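Local coordinates for protein Gp26 (PDB 4JZ5) that probably hydrolyses the glycan strands of Listeria peptidoglycan as the family 25 glycoside hydrolase domain of a phage endolysin, at residues N53-Y58 with A94-S99; H80-E85 with L116-V121; G148-D153 with L168-R173. All blocks are in the same frame, centred on the assembly; numbering follows the deposited sequence.

Contact 1: N53-Y58 with A94-S99; sequences NGTQKY and ANMLVS
A Met-aromatic contact between M96 and Y58 fastens the turn after strand 46-53 to helix 87-106. The methyl CE of M96 stands over the centre of the tyrosine ring, 3.8 Å from the Y58 centroid and 10° off the ring normal, as a CH-pi contact. The sulfur SD lies obliquely to the same ring, 4.5 Å from that centroid. Chi1 of M96 (-71°) sets CG opposite the carbonyl carbon, and further bends at chi2 and chi3 curl the chain so that its methyl lands on the ring; an unbranched, flexible thioether is well suited to such a fold-back. On its way it brushes the turn: M96 CG approaches the G54 carbonyl O to 3.3 Å, and T55 CG2 meets M96 CG at 3.9 Å, the two side chains crossing at about a right angle. The Y58 OH end reaches S99, whose CB sits near the plane of the ring, 3.2 Å from Y58 OH. No hydrogen bond joins the two segments, so packing alone holds them together here. The turn supplies its own backbone bonds: N53 N donates to K57 O (2.9 Å), and Q56 and K57 both face N53 as a classic beta bulge. G54, with positive phi (53°), gives the chain its sharp bend, and its O accepts a bond from H80 NE2. K103, further along the same helix, adds a cation-pi contact to Y58. The whole is a bulged antiparallel hairpin, strands 46-53 and 57-58, with a helix packed against its turn, at the C-terminal end of a strand of an alpha/beta barrel.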
ATOM      1  N   ASN A  53      -6.792   8.218   5.598  1.00  6.14           N
ATOM      2  CA  ASN A  53      -7.901   8.369   4.665  1.00  6.24           C
ATOM      3  C   ASN A  53      -8.047   9.851   4.370  1.00  6.06           C
ATOM      4  O   ASN A  53      -8.538  10.617   5.212  1.00  6.63           O
ATOM      5  CB  ASN A  53      -9.215   7.900   5.289  1.00  8.12           C
ATOM      6  CG  ASN A  53      -9.357   6.395   5.337  1.00 13.50           C
ATOM      7  OD1 ASN A  53      -8.449   5.648   4.986  1.00 18.66           O
ATOM      8  ND2 ASN A  53     -10.516   5.940   5.780  1.00 15.13           N
ATOM      9  N   GLY A  54      -7.615  10.266   3.186  1.00  6.11           N
ATOM     10  CA  GLY A  54      -7.628  11.680   2.852  1.00  6.81           C
ATOM     11  C   GLY A  54      -6.928  12.525   3.904  1.00  6.06           C
ATOM     12  O   GLY A  54      -5.925  12.119   4.480  1.00  7.01           O
ATOM     13  N   THR A  55      -7.477  13.716   4.137  1.00  6.27           N
ATOM     14  CA  THR A  55      -7.109  14.553   5.270  1.00  7.61           C
ATOM     15  C   THR A  55      -8.068  14.331   6.439  1.00  6.98           C
ATOM     16  O   THR A  55      -7.993  15.022   7.452  1.00  9.96           O
ATOM     17  CB  THR A  55      -7.121  16.039   4.894  1.00  8.55           C
ATOM     18  OG1 THR A  55      -8.340  16.343   4.215  1.00  8.77           O
ATOM     19  CG2 THR A  55      -5.944  16.391   4.003  1.00  9.32           C
ATOM     20  N   GLN A  56      -8.966  13.361   6.312  1.00  7.35           N
ATOM     21  CA  GLN A  56      -9.996  13.136   7.316  1.00  8.69           C
ATOM     22  C   GLN A  56      -9.403  12.571   8.600  1.00  8.36           C
ATOM     23  O   GLN A  56      -9.746  13.021   9.690  1.00 10.08           O
ATOM     24  CB  GLN A  56     -11.053  12.184   6.767  1.00  8.97           C
ATOM     25  CG  GLN A  56     -12.201  11.914   7.713  1.00 10.30           C
ATOM     26  CD  GLN A  56     -13.268  11.042   7.102  1.00 10.04           C
ATOM     27  OE1 GLN A  56     -13.076  10.418   6.057  1.00 11.06           O
ATOM     28  NE2 GLN A  56     -14.421  10.999   7.757  1.00 14.82           N
ATOM     29  N   LYS A  57      -8.521  11.585   8.483  1.00  8.32           N
ATOM     30  CA  LYS A  57      -7.955  10.940   9.661  1.00  8.07           C
ATOM     31  C   LYS A  57      -6.739  10.114   9.287  1.00  7.26           C
ATOM     32  O   LYS A  57      -6.587   9.675   8.140  1.00  7.38           O
ATOM     33  CB  LYS A  57      -8.991  10.020  10.313  1.00 10.35           C
ATOM     34  CG  LYS A  57      -9.351   8.826   9.453  1.00 11.14           C
ATOM     35  CD  LYS A  57     -10.332   7.888  10.156  1.00 15.58           C
ATOM     36  CE  LYS A  57     -10.514   6.598   9.370  1.00 22.33           C
ATOM     37  NZ  LYS A  57     -11.647   5.783   9.887  1.00 23.84           N
ATOM     38  N   TYR A  58      -5.864   9.917  10.263  1.00  7.35           N
ATOM     39  CA  TYR A  58      -4.898   8.838  10.185  1.00  7.15           C
ATOM     40  C   TYR A  58      -5.612   7.535  10.489  1.00  6.73           C
ATOM     41  O   TYR A  58      -6.600   7.512  11.225  1.00  8.35           O
ATOM     42  CB  TYR A  58      -3.744   9.070  11.161  1.00  7.40           C
ATOM     43  CG  TYR A  58      -2.985  10.327  10.806  1.00  8.60           C
ATOM     44  CD1 TYR A  58      -2.022  10.317   9.805  1.00  9.25           C
ATOM     45  CD2 TYR A  58      -3.273  11.536  11.423  1.00 10.27           C
ATOM     46  CE1 TYR A  58      -1.342  11.477   9.455  1.00 11.20           C
ATOM     47  CE2 TYR A  58      -2.593  12.701  11.085  1.00 11.85           C
ATOM     48  CZ  TYR A  58      -1.635  12.665  10.096  1.00 11.90           C
ATOM     49  OH  TYR A  58      -0.966  13.831   9.769  1.00 15.36           O
ATOM     50  N   ALA A  94      -0.977  14.593   0.323  1.00  5.27           N
ATOM     51  CA  ALA A  94       0.401  14.121   0.258  1.00  6.30           C
ATOM     52  C   ALA A  94       1.098  14.356   1.598  1.00  5.66           C
ATOM     53  O   ALA A  94       1.844  13.488   2.071  1.00  6.17           O
ATOM     54  CB  ALA A  94       1.132  14.812  -0.869  1.00  6.52           C
ATOM     55  N   ASN A  95       0.838  15.502   2.219  1.00  6.10           N
ATOM     56  CA  ASN A  95       1.422  15.786   3.523  1.00  7.37           C
ATOM     57  C   ASN A  95       0.904  14.879   4.630  1.00  6.34           C
ATOM     58  O   ASN A  95       1.598  14.658   5.610  1.00  7.25           O
ATOM     59  CB  ASN A  95       1.209  17.243   3.897  1.00  8.65           C
ATOM     60  CG  ASN A  95       2.106  18.166   3.115  1.00 10.44           C
ATOM     61  OD1 ASN A  95       3.186  17.771   2.679  1.00 11.80           O
ATOM     62  ND2 ASN A  95       1.681  19.414   2.958  1.00 13.20           N
ATOM     63  N   MET A  96      -0.299  14.329   4.487  1.00  6.38           N
ATOM     64  CA  MET A  96      -0.783  13.315   5.432  1.00  7.22           C
ATOM     65  C   MET A  96       0.123  12.094   5.395  1.00  5.87           C
ATOM     66  O   MET A  96       0.499  11.538   6.423  1.00  6.60           O
ATOM     67  CB  MET A  96      -2.210  12.868   5.085  1.00  7.88           C
ATOM     68  CG  MET A  96      -3.300  13.895   5.344  1.00 11.83           C
ATOM     69  SD  MET A  96      -3.664  14.203   7.096  1.00 10.28           S
ATOM     70  CE  MET A  96      -4.496  12.712   7.605  1.00 12.59           C
ATOM     71  N   LEU A  97       0.444  11.637   4.195  1.00  5.88           N
ATOM     72  CA  LEU A  97       1.304  10.477   4.054  1.00  5.41           C
ATOM     73  C   LEU A  97       2.710  10.782   4.590  1.00  5.38           C
ATOM     74  O   LEU A  97       3.305   9.949   5.280  1.00  6.05           O
ATOM     75  CB  LEU A  97       1.338  10.007   2.602  1.00  5.63           C
ATOM     76  CG  LEU A  97       2.204   8.782   2.287  1.00  5.68           C
ATOM     77  CD1 LEU A  97       1.921   7.576   3.184  1.00  6.36           C
ATOM     78  CD2 LEU A  97       2.028   8.399   0.837  1.00  5.97           C
ATOM     79  N   VAL A  98       3.235  11.965   4.295  1.00  5.78           N
ATOM     80  CA  VAL A  98       4.538  12.357   4.836  1.00  6.10           C
ATOM     81  C   VAL A  98       4.490  12.397   6.360  1.00  6.19           C
ATOM     82  O   VAL A  98       5.401  11.886   7.037  1.00  6.39           O
ATOM     83  CB  VAL A  98       4.996  13.710   4.259  1.00  7.33           C
ATOM     84  CG1 VAL A  98       6.316  14.166   4.900  1.00  7.57           C
ATOM     85  CG2 VAL A  98       5.154  13.621   2.754  1.00  7.71           C
ATOM     86  N   SER A  99       3.430  12.982   6.910  1.00  6.29           N
ATOM     87  CA  SER A  99       3.278  13.046   8.354  1.00  6.65           C
ATOM     88  C   SER A  99       3.186  11.661   8.985  1.00  6.39           C
ATOM     89  O   SER A  99       3.757  11.421  10.047  1.00  7.23           O
ATOM     90  CB  SER A  99       2.050  13.873   8.708  1.00  8.14           C
ATOM     91  OG  SER A  99       2.283  15.244   8.447  1.00 16.11           O
TER

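Contact 2: H80-E85 with L116-V121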
ATOM      1  N   HIS A  80      -1.540   5.429   1.489  1.00  4.33           N
ATOM      2  CA  HIS A  80      -2.524   6.466   1.743  1.00  4.08           C
ATOM      3  C   HIS A  80      -3.748   6.262   0.867  1.00  4.63           C
ATOM      4  O   HIS A  80      -3.611   6.118  -0.347  1.00  4.73           O
ATOM      5  CB  HIS A  80      -1.923   7.827   1.392  1.00  4.22           C
ATOM      6  CG  HIS A  80      -2.895   8.947   1.529  1.00  4.44           C
ATOM      7  ND1 HIS A  80      -3.544   9.568   0.483  1.00  6.60           N
ATOM      8  CD2 HIS A  80      -3.345   9.523   2.660  1.00  3.91           C
ATOM      9  CE1 HIS A  80      -4.339  10.507   0.983  1.00  4.12           C
ATOM     10  NE2 HIS A  80      -4.237  10.488   2.298  1.00  7.33           N
ATOM     11  N   TYR A  81      -4.937   6.255   1.472  1.00  4.56           N
ATOM     12  CA  TYR A  81      -6.183   6.136   0.731  1.00  4.90           C
ATOM     13  C   TYR A  81      -6.624   7.528   0.292  1.00  4.41           C
ATOM     14  O   TYR A  81      -7.025   8.367   1.111  1.00  5.55           O
ATOM     15  CB  TYR A  81      -7.277   5.458   1.577  1.00  6.62           C
ATOM     16  CG  TYR A  81      -8.498   5.153   0.746  1.00  7.19           C
ATOM     17  CD1 TYR A  81      -9.462   6.123   0.510  1.00  7.50           C
ATOM     18  CD2 TYR A  81      -8.649   3.922   0.130  1.00  8.94           C
ATOM     19  CE1 TYR A  81     -10.565   5.855  -0.274  1.00  8.10           C
ATOM     20  CE2 TYR A  81      -9.764   3.646  -0.656  1.00  9.60           C
ATOM     21  CZ  TYR A  81     -10.695   4.627  -0.869  1.00  8.30           C
ATOM     22  OH  TYR A  81     -11.794   4.360  -1.658  1.00 10.72           O
ATOM     23  N   ALA A  82      -6.517   7.784  -1.003  1.00  5.24           N
ATOM     24  CA  ALA A  82      -6.731   9.120  -1.544  1.00  5.59           C
ATOM     25  C   ALA A  82      -8.192   9.537  -1.632  1.00  5.34           C
ATOM     26  O   ALA A  82      -9.038   8.759  -2.075  1.00  6.01           O
ATOM     27  CB  ALA A  82      -6.131   9.201  -2.921  1.00  7.55           C
ATOM     28  N   LEU A  83      -8.445  10.788  -1.262  1.00  5.37           N
ATOM     29  CA  LEU A  83      -9.762  11.411  -1.353  1.00  5.98           C
ATOM     30  C   LEU A  83      -9.643  12.856  -1.846  1.00  5.57           C
ATOM     31  O   LEU A  83     -10.522  13.676  -1.610  1.00  6.13           O
ATOM     32  CB  LEU A  83     -10.439  11.395   0.015  1.00  5.99           C
ATOM     33  CG  LEU A  83     -10.805   9.992   0.501  1.00  6.45           C
ATOM     34  CD1 LEU A  83     -11.206  10.000   1.968  1.00  8.03           C
ATOM     35  CD2 LEU A  83     -11.908   9.388  -0.346  1.00  9.28           C
ATOM     36  N   PHE A  84      -8.568  13.181  -2.561  1.00  5.48           N
ATOM     37  CA  PHE A  84      -8.256  14.589  -2.768  1.00  6.25           C
ATOM     38  C   PHE A  84      -9.136  15.293  -3.795  1.00  6.30           C
ATOM     39  O   PHE A  84      -9.587  14.709  -4.782  1.00  6.66           O
ATOM     40  CB  PHE A  84      -6.755  14.835  -3.026  1.00  5.91           C
ATOM     41  CG  PHE A  84      -6.091  13.894  -4.006  1.00  5.28           C
ATOM     42  CD1 PHE A  84      -6.375  13.940  -5.363  1.00  5.85           C
ATOM     43  CD2 PHE A  84      -5.121  13.016  -3.577  1.00  5.55           C
ATOM     44  CE1 PHE A  84      -5.715  13.104  -6.254  1.00  6.29           C
ATOM     45  CE2 PHE A  84      -4.444  12.197  -4.473  1.00  5.06           C
ATOM     46  CZ  PHE A  84      -4.743  12.237  -5.807  1.00  6.52           C
ATOM     47  N   GLU A  85      -9.365  16.572  -3.538  1.00  6.47           N
ATOM     48  CA  GLU A  85     -10.249  17.391  -4.359  1.00  6.95           C
ATOM     49  C   GLU A  85      -9.552  18.046  -5.549  1.00  7.10           C
ATOM     50  O   GLU A  85     -10.223  18.620  -6.405  1.00  7.51           O
ATOM     51  CB  GLU A  85     -10.903  18.479  -3.491  1.00  7.44           C
ATOM     52  CG  GLU A  85     -11.854  17.908  -2.436  1.00  7.53           C
ATOM     53  CD  GLU A  85     -12.639  18.949  -1.670  1.00  8.28           C
ATOM     54  OE1 GLU A  85     -12.422  20.163  -1.891  1.00  9.17           O
ATOM     55  OE2 GLU A  85     -13.522  18.543  -0.861  1.00  9.71           O
ATOM     56  N   LEU A 116       0.484   5.566  -3.024  1.00  4.31           N
ATOM     57  CA  LEU A 116      -0.786   6.216  -3.261  1.00  4.48           C
ATOM     58  C   LEU A 116      -1.805   5.149  -3.678  1.00  4.35           C
ATOM     59  O   LEU A 116      -1.624   4.487  -4.707  1.00  5.07           O
ATOM     60  CB  LEU A 116      -0.636   7.236  -4.386  1.00  4.38           C
ATOM     61  CG  LEU A 116      -1.915   7.890  -4.889  1.00  5.11           C
ATOM     62  CD1 LEU A 116      -2.657   8.565  -3.760  1.00  5.91           C
ATOM     63  CD2 LEU A 116      -1.606   8.900  -5.983  1.00  5.86           C
ATOM     64  N   ASP A 117      -2.867   4.993  -2.890  1.00  4.57           N
ATOM     65  CA  ASP A 117      -3.998   4.112  -3.210  1.00  4.66           C
ATOM     66  C   ASP A 117      -5.093   4.990  -3.793  1.00  4.56           C
ATOM     67  O   ASP A 117      -5.700   5.814  -3.077  1.00  5.31           O
ATOM     68  CB  ASP A 117      -4.433   3.433  -1.900  1.00  5.67           C
ATOM     69  CG  ASP A 117      -5.697   2.605  -2.007  1.00  6.83           C
ATOM     70  OD1 ASP A 117      -6.482   2.788  -2.938  1.00  6.98           O
ATOM     71  OD2 ASP A 117      -5.919   1.770  -1.106  1.00  9.25           O
ATOM     72  N   TYR A 118      -5.289   4.887  -5.108  1.00  5.17           N
ATOM     73  CA  TYR A 118      -6.189   5.791  -5.818  1.00  5.71           C
ATOM     74  C   TYR A 118      -7.238   4.961  -6.514  1.00  7.90           C
ATOM     75  O   TYR A 118      -6.965   4.415  -7.599  1.00  8.37           O
ATOM     76  CB  TYR A 118      -5.455   6.689  -6.838  1.00  7.42           C
ATOM     77  CG  TYR A 118      -6.334   7.849  -7.227  1.00  6.48           C
ATOM     78  CD1 TYR A 118      -6.382   8.993  -6.461  1.00  6.59           C
ATOM     79  CD2 TYR A 118      -7.189   7.767  -8.305  1.00  7.63           C
ATOM     80  CE1 TYR A 118      -7.237  10.031  -6.768  1.00  6.54           C
ATOM     81  CE2 TYR A 118      -8.044   8.804  -8.624  1.00  7.15           C
ATOM     82  CZ  TYR A 118      -8.083   9.920  -7.846  1.00  7.26           C
ATOM     83  OH  TYR A 118      -8.955  10.931  -8.180  1.00  7.35           O
ATOM     84  N   GLU A 119      -8.416   4.846  -5.902  1.00  7.44           N
ATOM     85  CA  GLU A 119      -9.431   3.941  -6.423  1.00  9.27           C
ATOM     86  C   GLU A 119     -10.844   4.531  -6.425  1.00  8.65           C
ATOM     87  O   GLU A 119     -11.812   3.825  -6.707  1.00  9.32           O
ATOM     88  CB  GLU A 119      -9.382   2.636  -5.644  1.00 10.77           C
ATOM     89  CG  GLU A 119      -9.758   2.765  -4.192  1.00 10.35           C
ATOM     90  CD  GLU A 119      -9.549   1.450  -3.415  1.00  9.21           C
ATOM     91  OE1 GLU A 119      -8.494   1.226  -2.803  1.00  8.59           O
ATOM     92  OE2 GLU A 119     -10.478   0.614  -3.390  1.00 12.70           O
ATOM     93  N   GLU A 120     -10.963   5.823  -6.131  1.00  9.04           N
ATOM     94  CA  GLU A 120     -12.202   6.566  -6.336  1.00  8.99           C
ATOM     95  C   GLU A 120     -11.794   7.991  -6.652  1.00  7.65           C
ATOM     96  O   GLU A 120     -10.650   8.377  -6.424  1.00  7.52           O
ATOM     97  CB  GLU A 120     -13.123   6.500  -5.112  1.00 10.24           C
ATOM     98  CG  GLU A 120     -12.597   7.175  -3.852  1.00  9.88           C
ATOM     99  CD  GLU A 120     -13.628   7.156  -2.732  1.00 10.67           C
ATOM    100  OE1 GLU A 120     -14.551   8.001  -2.757  1.00 12.85           O
ATOM    101  OE2 GLU A 120     -13.534   6.278  -1.834  1.00 10.69           O
ATOM    102  N   VAL A 121     -12.722   8.764  -7.198  1.00  8.17           N
ATOM    103  CA  VAL A 121     -12.418  10.116  -7.643  1.00  7.58           C
ATOM    104  C   VAL A 121     -13.248  11.137  -6.884  1.00  7.85           C
ATOM    105  O   VAL A 121     -14.474  11.059  -6.874  1.00 10.09           O
ATOM    106  CB  VAL A 121     -12.667  10.280  -9.149  1.00  9.23           C
ATOM    107  CG1 VAL A 121     -12.293  11.687  -9.588  1.00 10.29           C
ATOM    108  CG2 VAL A 121     -11.878   9.235  -9.937  1.00  9.92           C
TER
HETATM  109  O   HOH W   1     -13.060   1.925  -2.284  1.00 28.74           O
HETATM  110  O   HOH W   2     -10.028  10.038  -4.365  1.00  7.66           O
HETATM  111  O   HOH W   3      -8.650   6.176  -3.294  1.00  7.71           O
HETATM  112  O   HOH W   4      -9.722  12.222  -5.901  1.00  6.30           O
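Backbone bonds pair H80 and Y81 with L116 and D117 in parallel register: D117 N donates to H80 O (2.9 Å) and A82 N to D117 O (3.0 Å). Beyond them the chains diverge, and waters bridge the gap. One water donates to both A82 O and D117 O and accepts from E119 N; another links A82 O to E120 O.

The polar side chains gather round Y81. Its hydroxyl donates to E120 OE2 (2.6 Å), using the anti lone pair of a carboxylate turned 87° from the ring plane, and also receives a water shared with E119 OE2. Y81 CE2 lies 3.5 Å from E119 OE1, and D117 OD2 is close to Y81 CD2.

Apolar contacts collect on the side of H80 and L116. Small A82 lets its CB touch both L116 CD1 and Y118 CD1, each at 3.6 Å. F84 CZ meets Y118 CE1 at 3.5 Å, the ring planes 31° apart; with CG between its backbone N and carbonyl carbon (chi1 45°), the F84 ring turns back to lie against Y118 and L116.

Parallel strands 76-81 and 114-117 are joined through helix 87-106, a beta-alpha-beta crossover, and D117-Y118-E119 matches the Asp-x-Glu signature of the family 25 active site.

Contact 3: G148-D153 with L168-R173; sequences GLYAGD and LRWVAR
Strands 148-152 and 169-172 run parallel, their axes 4.6 Å apart at 18°, with backbone bonds alternating from L149 N to L168 O at one end to D153 N to A172 O (2.9 Å) at the other. At the start, G148 CA comes within 3.4 Å of L168 O, an approach that suits a residue without a side chain. The paired register puts Y150 and W170 together on the face they share with A172. The arrangement is edge-to-face: the tyrosine edge is directed at the indole face, with planes 68° apart, and Y150 CD2 sits 3.5 Å from W170 CD2. In each residue CG lies opposite the main-chain N, which brings that edge against the indole. Beyond the pair, Y150 OH passes 3.6 Å from A172 CB, where a methyl group is small enough to let the phenol extend to Q193. W170 NE1 in turn bonds N210 OD1, so each aromatic has its polar atom satisfied by another strand. At the far end D153 is modelled in two conformers; in one of them OD2 meets R173 NH1 in a salt bridge (3.0 Å), on the anti side of the carboxylate and somewhat out of its plane. This bond, and the one OD2 accepts from S186 N, are therefore less certain. V171 CG1 packs beneath the main chain there, 3.8 Å from D153 N. L149, A151, R169 and V171 project to the other face of the sheet, where W156 of helix 153-158 touches all four. G152 is the N-cap of that helix, which begins the crossover to strand 169-172. Strands 114-117 and 191-195 flank the pair, and F115 of the former meets W170 edge-to-face.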
ATOM      1  N   GLY A 148       4.991   4.224  -4.810  1.00  4.31           N
ATOM      2  CA  GLY A 148       4.269   3.525  -5.848  1.00  5.25           C
ATOM      3  C   GLY A 148       2.796   3.897  -5.898  1.00  4.07           C
ATOM      4  O   GLY A 148       2.337   4.788  -5.183  1.00  4.61           O
ATOM      5  N   LEU A 149       2.068   3.192  -6.767  1.00  4.32           N
ATOM      6  CA  LEU A 149       0.688   3.503  -7.091  1.00  4.62           C
ATOM      7  C   LEU A 149      -0.109   2.212  -7.077  1.00  4.11           C
ATOM      8  O   LEU A 149       0.313   1.216  -7.651  1.00  4.58           O
ATOM      9  CB  LEU A 149       0.614   4.149  -8.468  1.00  4.73           C
ATOM     10  CG  LEU A 149      -0.772   4.529  -8.977  1.00  5.00           C
ATOM     11  CD1 LEU A 149      -1.450   5.559  -8.100  1.00  5.73           C
ATOM     12  CD2 LEU A 149      -0.654   5.038 -10.408  1.00  7.09           C
ATOM     13  N   TYR A 150      -1.272   2.264  -6.418  1.00  4.76           N
ATOM     14  CA  TYR A 150      -2.190   1.134  -6.312  1.00  4.16           C
ATOM     15  C   TYR A 150      -3.556   1.494  -6.864  1.00  4.29           C
ATOM     16  O   TYR A 150      -4.107   2.543  -6.545  1.00  5.02           O
ATOM     17  CB  TYR A 150      -2.354   0.711  -4.844  1.00  4.29           C
ATOM     18  CG  TYR A 150      -3.528  -0.208  -4.573  1.00  4.56           C
ATOM     19  CD1 TYR A 150      -4.809   0.307  -4.356  1.00  5.25           C
ATOM     20  CD2 TYR A 150      -3.354  -1.585  -4.522  1.00  5.03           C
ATOM     21  CE1 TYR A 150      -5.875  -0.515  -4.105  1.00  5.65           C
ATOM     22  CE2 TYR A 150      -4.423  -2.422  -4.276  1.00  5.03           C
ATOM     23  CZ  TYR A 150      -5.684  -1.881  -4.058  1.00  5.12           C
ATOM     24  OH  TYR A 150      -6.780  -2.669  -3.801  1.00  7.02           O
ATOM     25  N   ALA A 151      -4.123   0.558  -7.630  1.00  4.93           N
ATOM     26  CA  ALA A 151      -5.538   0.572  -7.980  1.00  5.62           C
ATOM     27  C   ALA A 151      -5.905  -0.814  -8.501  1.00  5.28           C
ATOM     28  O   ALA A 151      -5.036  -1.651  -8.798  1.00  5.48           O
ATOM     29  CB  ALA A 151      -5.843   1.633  -9.025  1.00  6.80           C
ATOM     30  N   GLY A 152      -7.199  -1.093  -8.594  1.00  6.26           N
ATOM     31  CA  GLY A 152      -7.654  -2.270  -9.299  1.00  6.84           C
ATOM     32  C   GLY A 152      -7.376  -2.170 -10.793  1.00  6.62           C
ATOM     33  O   GLY A 152      -7.304  -1.078 -11.360  1.00  6.53           O
ATOM     34  N   ASP A 153      -7.218  -3.342 -11.393  0.51  7.59           N
ATOM     35  CA  ASP A 153      -6.988  -3.543 -12.817  0.51  7.54           C
ATOM     36  C   ASP A 153      -7.830  -2.611 -13.704  0.51  9.71           C
ATOM     37  O   ASP A 153      -7.296  -1.792 -14.446  0.51  8.93           O
ATOM     38  CB  ASP A 153      -7.295  -5.016 -13.111  0.51  8.35           C
ATOM     39  CG  ASP A 153      -6.888  -5.457 -14.502  0.51 12.14           C
ATOM     40  OD1 ASP A 153      -6.388  -4.646 -15.308  0.51 13.03           O
ATOM     41  OD2 ASP A 153      -7.083  -6.655 -14.794  0.51 16.18           O
ATOM     42  N   LEU A 168       6.458   1.781  -8.288  1.00  5.51           N
ATOM     43  CA  LEU A 168       5.997   0.400  -8.182  1.00  5.39           C
ATOM     44  C   LEU A 168       4.517   0.256  -8.520  1.00  4.79           C
ATOM     45  O   LEU A 168       3.674   0.911  -7.924  1.00  4.88           O
ATOM     46  CB  LEU A 168       6.267  -0.134  -6.776  1.00  6.64           C
ATOM     47  CG  LEU A 168       6.331  -1.659  -6.666  1.00  6.81           C
ATOM     48  CD1 LEU A 168       7.336  -2.081  -5.588  1.00 10.88           C
ATOM     49  CD2 LEU A 168       4.968  -2.252  -6.361  1.00  8.10           C
ATOM     50  N   ARG A 169       4.226  -0.605  -9.491  1.00  4.93           N
ATOM     51  CA  ARG A 169       2.851  -0.880  -9.904  1.00  5.13           C
ATOM     52  C   ARG A 169       2.204  -1.945  -9.024  1.00  4.66           C
ATOM     53  O   ARG A 169       2.563  -3.123  -9.099  1.00  5.39           O
ATOM     54  CB  ARG A 169       2.827  -1.371 -11.347  1.00  6.09           C
ATOM     55  CG  ARG A 169       3.380  -0.395 -12.374  1.00  6.51           C
ATOM     56  CD  ARG A 169       3.637  -1.069 -13.719  1.00  8.11           C
ATOM     57  NE  ARG A 169       2.433  -1.608 -14.354  1.00  8.09           N
ATOM     58  CZ  ARG A 169       1.646  -0.939 -15.191  1.00  8.95           C
ATOM     59  NH1 ARG A 169       1.909   0.312 -15.537  1.00  9.55           N
ATOM     60  NH2 ARG A 169       0.582  -1.548 -15.695  1.00  9.64           N
ATOM     61  N   TRP A 170       1.257  -1.514  -8.201  1.00  4.34           N
ATOM     62  CA  TRP A 170       0.552  -2.383  -7.272  1.00  4.55           C
ATOM     63  C   TRP A 170      -0.883  -2.493  -7.790  1.00  4.18           C
ATOM     64  O   TRP A 170      -1.659  -1.535  -7.724  1.00  5.17           O
ATOM     65  CB  TRP A 170       0.641  -1.781  -5.874  1.00  4.48           C
ATOM     66  CG  TRP A 170       0.064  -2.617  -4.781  1.00  4.50           C
ATOM     67  CD1 TRP A 170      -0.383  -3.907  -4.854  1.00  4.38           C
ATOM     68  CD2 TRP A 170      -0.128  -2.201  -3.432  1.00  4.13           C
ATOM     69  NE1 TRP A 170      -0.828  -4.312  -3.630  1.00  4.80           N
ATOM     70  CE2 TRP A 170      -0.691  -3.283  -2.737  1.00  4.34           C
ATOM     71  CE3 TRP A 170       0.114  -1.009  -2.740  1.00  4.82           C
ATOM     72  CZ2 TRP A 170      -1.024  -3.206  -1.393  1.00  5.18           C
ATOM     73  CZ3 TRP A 170      -0.207  -0.939  -1.406  1.00  5.22           C
ATOM     74  CH2 TRP A 170      -0.784  -2.024  -0.746  1.00  6.01           C
ATOM     75  N   VAL A 171      -1.209  -3.646  -8.362  1.00  5.03           N
ATOM     76  CA  VAL A 171      -2.457  -3.818  -9.095  1.00  4.88           C
ATOM     77  C   VAL A 171      -3.308  -4.910  -8.462  1.00  4.87           C
ATOM     78  O   VAL A 171      -2.817  -6.008  -8.192  1.00  5.40           O
ATOM     79  CB  VAL A 171      -2.194  -4.172 -10.570  1.00  5.88           C
ATOM     80  CG1 VAL A 171      -3.498  -4.193 -11.352  1.00  6.76           C
ATOM     81  CG2 VAL A 171      -1.216  -3.179 -11.200  1.00  7.12           C
ATOM     82  N   ALA A 172      -4.579  -4.596  -8.229  1.00  5.19           N
ATOM     83  CA  ALA A 172      -5.513  -5.557  -7.656  1.00  5.12           C
ATOM     84  C   ALA A 172      -6.346  -6.250  -8.717  1.00  5.76           C
ATOM     85  O   ALA A 172      -6.878  -5.614  -9.632  1.00  6.15           O
ATOM     86  CB  ALA A 172      -6.420  -4.873  -6.658  1.00  5.99           C
ATOM     87  N   ARG A 173      -6.478  -7.561  -8.556  1.00  5.76           N
ATOM     88  CA  ARG A 173      -7.415  -8.357  -9.347  1.00  6.58           C
ATOM     89  C   ARG A 173      -7.683  -9.626  -8.570  1.00  6.23           C
ATOM     90  O   ARG A 173      -6.753 -10.391  -8.316  1.00  6.21           O
ATOM     91  CB  ARG A 173      -6.855  -8.693 -10.725  1.00  7.37           C
ATOM     92  CG  ARG A 173      -7.838  -9.465 -11.620  1.00  9.95           C
ATOM     93  CD  ARG A 173      -9.078  -8.639 -11.935  1.00 11.90           C
ATOM     94  NE  ARG A 173     -10.040  -9.374 -12.754  1.00 14.53           N
ATOM     95  CZ  ARG A 173      -9.990  -9.482 -14.081  1.00 16.61           C
ATOM     96  NH1 ARG A 173      -9.030  -8.903 -14.784  1.00 15.97           N
ATOM     97  NH2 ARG A 173     -10.917 -10.186 -14.717  1.00 18.76           N
TER

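Overall arrangement
Contacts 1, 2 and 3 follow the same closed sheet round. Contacts 1 and 2, with centres 11 Å apart, alternate along the chain and join directly: G54 N lies 2.9 Å from Y81 O, a probable hydrogen bond. Contact 3 is about 12 Å from contact 2, centre to centre, and strand 114-117 lies beside strand 147-152, with Y150 N 2.8 Å from L116 O. Contacts 1 and 3 do not touch; their centres are about 20 Å apart. D117 OD1, in the acidic cluster of contact 2, approaches Y150 CD1 of contact 3 to 3.3 Å, so the tyrosine of contact 3 probably borders the active site, while contact 1 packs nearer the surface.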